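Local coordinates for competence damage-inducible protein A (Klebsiella pneumoniae subsp. pneumoniae MGH 78578, PDB 5V01), which is of unknown function but belongs to the CinA family, some of whose members deamidate nicotinamide mononucleotide, at residues Cys39-Leu48 against Val154-Leu162. Residues are numbered along the deposited sequence; the frame is centred on the assembly and turned at random.
Sequences CTGGNLAAAL and VAKAVRYAL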
loop_
_atom_site.group_PDB
_atom_site.type_symbol
_atom_site.label_atom_id
_atom_site.label_comp_id
_atom_site.label_asym_id
_atom_site.label_seq_id
_atom_site.Cartn_x
_atom_site.Cartn_y
_atom_site.Cartn_z
ATOM N N CYS A 39 3.421 -6.825 -7.034
ATOM C CA CYS A 39 4.675 -7.386 -6.530
ATOM C C CYS A 39 5.443 -6.464 -5.585
ATOM O O CYS A 39 6.119 -6.946 -4.675
ATOM C CB CYS A 39 5.609 -7.810 -7.675
ATOM S SG CYS A 39 6.193 -6.482 -8.756
ATOM N N THR A 40 5.353 -5.147 -5.789
ATOM C CA THR A 40 6.073 -4.226 -4.917
ATOM C C THR A 40 5.419 -4.061 -3.531
ATOM O O THR A 40 6.009 -3.437 -2.649
ATOM C CB THR A 40 6.344 -2.846 -5.578
ATOM O OG1 THR A 40 5.129 -2.233 -5.988
ATOM C CG2 THR A 40 7.297 -2.956 -6.763
ATOM N N GLY A 41 4.197 -4.583 -3.369
ATOM C CA GLY A 41 3.693 -4.901 -2.033
ATOM C C GLY A 41 3.224 -3.757 -1.161
ATOM O O GLY A 41 2.885 -4.000 -0.005
ATOM N N GLY A 42 3.210 -2.526 -1.688
ATOM C CA GLY A 42 2.964 -1.351 -0.857
ATOM C C GLY A 42 4.205 -0.525 -0.580
ATOM O O GLY A 42 4.105 0.530 0.027
ATOM N N ASN A 43 5.374 -0.995 -1.040
ATOM C CA ASN A 43 6.610 -0.219 -0.840
ATOM C C ASN A 43 6.640 1.090 -1.618
ATOM O O ASN A 43 7.297 2.047 -1.211
ATOM C CB ASN A 43 7.828 -1.073 -1.167
ATOM C CG ASN A 43 8.080 -2.121 -0.131
ATOM O OD1 ASN A 43 8.419 -1.789 0.988
ATOM N ND2 ASN A 43 7.857 -3.387 -0.478
ATOM N N LEU A 44 5.919 1.156 -2.746
ATOM C CA LEU A 44 5.828 2.449 -3.457
ATOM C C LEU A 44 5.008 3.473 -2.676
ATOM O O LEU A 44 5.456 4.609 -2.428
ATOM C CB LEU A 44 5.288 2.250 -4.872
ATOM C CG LEU A 44 5.171 3.523 -5.711
ATOM C CD1 LEU A 44 6.488 4.292 -5.897
ATOM C CD2 LEU A 44 4.574 3.229 -7.070
ATOM N N ALA A 45 3.823 3.050 -2.217
ATOM C CA ALA A 45 3.019 3.879 -1.316
ATOM C C ALA A 45 3.868 4.271 -0.102
ATOM O O ALA A 45 3.803 5.405 0.338
ATOM C CB ALA A 45 1.738 3.138 -0.885
ATOM N N ALA A 46 4.619 3.311 0.450
ATOM C CA ALA A 46 5.356 3.565 1.686
ATOM C C ALA A 46 6.405 4.659 1.486
ATOM O O ALA A 46 6.604 5.492 2.360
ATOM C CB ALA A 46 5.992 2.293 2.218
ATOM N N ALA A 47 7.052 4.666 0.329
ATOM C CA ALA A 47 7.986 5.733 0.018
ATOM C C ALA A 47 7.301 7.094 0.001
ATOM O O ALA A 47 7.798 8.091 0.546
ATOM C CB ALA A 47 8.682 5.462 -1.298
ATOM N N LEU A 48 6.164 7.136 -0.674
ATOM C CA LEU A 48 5.407 8.387 -0.779
ATOM C C LEU A 48 4.851 8.883 0.561
ATOM O O LEU A 48 4.732 10.105 0.789
ATOM C CB LEU A 48 4.297 8.255 -1.830
ATOM C CG LEU A 48 4.846 8.012 -3.233
ATOM C CD1 LEU A 48 3.816 7.328 -4.127
ATOM C CD2 LEU A 48 5.385 9.283 -3.863
ATOM N N VAL A 154 12.203 -5.537 -5.832
ATOM C CA VAL A 154 11.181 -4.615 -5.346
ATOM C C VAL A 154 11.750 -3.206 -5.129
ATOM O O VAL A 154 11.154 -2.212 -5.545
ATOM C CB VAL A 154 10.494 -5.185 -4.074
ATOM C CG1 VAL A 154 9.670 -4.134 -3.357
ATOM C CG2 VAL A 154 9.636 -6.402 -4.418
ATOM N N ALA A 155 12.894 -3.114 -4.457
ATOM C CA ALA A 155 13.483 -1.805 -4.151
ATOM C C ALA A 155 13.860 -1.081 -5.458
ATOM O O ALA A 155 13.614 0.111 -5.610
ATOM C CB ALA A 155 14.697 -1.955 -3.245
ATOM N N LYS A 156 14.436 -1.823 -6.401
ATOM C CA LYS A 156 14.779 -1.244 -7.711
ATOM C C LYS A 156 13.558 -0.748 -8.469
ATOM O O LYS A 156 13.597 0.288 -9.131
ATOM C CB LYS A 156 15.534 -2.260 -8.556
ATOM C CG LYS A 156 16.969 -2.503 -8.094
ATOM C CD LYS A 156 17.611 -3.614 -8.907
ATOM C CE LYS A 156 19.093 -3.759 -8.583
ATOM N NZ LYS A 156 19.699 -4.873 -9.350
ATOM N N ALA A 157 12.476 -1.513 -8.399
ATOM C CA ALA A 157 11.264 -1.156 -9.124
ATOM C C ALA A 157 10.612 0.087 -8.537
ATOM O O ALA A 157 10.165 0.964 -9.254
ATOM C CB ALA A 157 10.284 -2.320 -9.101
ATOM N N VAL A 158 10.583 0.180 -7.214
ATOM C CA VAL A 158 10.071 1.380 -6.563
ATOM C C VAL A 158 10.909 2.613 -6.960
ATOM O O VAL A 158 10.358 3.656 -7.323
ATOM C CB VAL A 158 10.070 1.213 -5.018
ATOM C CG1 VAL A 158 9.821 2.553 -4.322
ATOM C CG2 VAL A 158 9.010 0.174 -4.604
ATOM N N ARG A 159 12.233 2.481 -6.900
ATOM C CA ARG A 159 13.128 3.580 -7.260
ATOM C C ARG A 159 12.918 3.988 -8.730
ATOM O O ARG A 159 12.852 5.177 -9.052
ATOM C CB ARG A 159 14.579 3.172 -7.007
ATOM C CG ARG A 159 15.534 4.282 -6.605
ATOM C CD ARG A 159 16.899 3.666 -6.337
ATOM N NE ARG A 159 17.317 2.841 -7.470
ATOM C CZ ARG A 159 18.162 1.819 -7.402
ATOM N NH1 ARG A 159 18.714 1.476 -6.246
ATOM N NH2 ARG A 159 18.462 1.143 -8.504
ATOM N N TYR A 160 12.784 3.002 -9.612
ATOM C CA TYR A 160 12.589 3.291 -11.041
ATOM C C TYR A 160 11.273 4.027 -11.263
ATOM O O TYR A 160 11.206 4.986 -12.024
ATOM C CB TYR A 160 12.619 1.995 -11.859
ATOM C CG TYR A 160 12.533 2.248 -13.336
ATOM C CD1 TYR A 160 13.648 2.678 -14.022
ATOM C CD2 TYR A 160 11.334 2.138 -14.032
ATOM C CE1 TYR A 160 13.596 2.955 -15.362
ATOM C CE2 TYR A 160 11.287 2.418 -15.379
ATOM C CZ TYR A 160 12.420 2.837 -16.031
ATOM O OH TYR A 160 12.410 3.127 -17.370
ATOM N N ALA A 161 10.212 3.550 -10.622
ATOM C CA ALA A 161 8.914 4.201 -10.768
ATOM C C ALA A 161 8.981 5.679 -10.410
ATOM O O ALA A 161 8.414 6.530 -11.099
ATOM C CB ALA A 161 7.852 3.511 -9.935
ATOM N N LEU A 162 9.685 5.964 -9.310
ATOM C CA LEU A 162 9.811 7.322 -8.819
ATOM C C LEU A 162 10.747 8.173 -9.685
ATOM O O LEU A 162 10.468 9.348 -9.910
ATOM C CB LEU A 162 10.280 7.338 -7.363
ATOM C CG LEU A 162 9.267 6.783 -6.353
ATOM C CD1 LEU A 162 9.976 6.458 -5.032
ATOM C CD2 LEU A 162 8.108 7.746 -6.140
#
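The carboxamide of Asn-43 meets Val-154 at its ND2 end: Val-154 CG1 sits obliquely to one side of the amide plane, 3.5 Å from ND2 of Asn-43, while Thr-40 O is modestly displaced to the other side. The type I' turn from Thr-40 to Asn-43 follows strand 33-37 and leads into helix 43-50 with Gly-42 as N-cap. Thr-40 O is gripped from opposite faces of its plane by Asn-43 N and, at 2.9 Å with a bent N-H...O angle of 141°, by Asn-43 ND2. This bond holds the amide in place, and the Asn-43 and Val-154 side chains cross at about a right angle; Asn-43 also packs on Ala-46 of the second subunit.

Helices 43-50 and 150-169 cover the same side of the mixed sheet, resting in part on Thr-35 and Phe-131 respectively, and the axes of the 43-48 and 154-162 segments cross at -55°. No hydrogen bond joins the segments; the contact is van der Waals packing, mostly apolar, with some valine methyls against polar atoms. Thr-40 turns CG2 to Ala-157 CB (3.8 Å), whereas its OG1 is hydrogen-bonded to Glu-37. Val-158 wedges into the first turn of helix 43-50, CG2 lying 3.8 Å from Asn-43 CB and close to Leu-44 N, whose N-H donates a hydrogen bond to Glu-37. With CG anti to the backbone N (chi1 -179°), Leu-44 sends CD1 past the oppositely running Leu-162. Leu-162 CD1 meets Ala-47 CB at 4.1 Å, and Leu-162 CD2 lies 3.8 Å from Leu-44 CD1 and 3.9 Å from Leu-48 CD2.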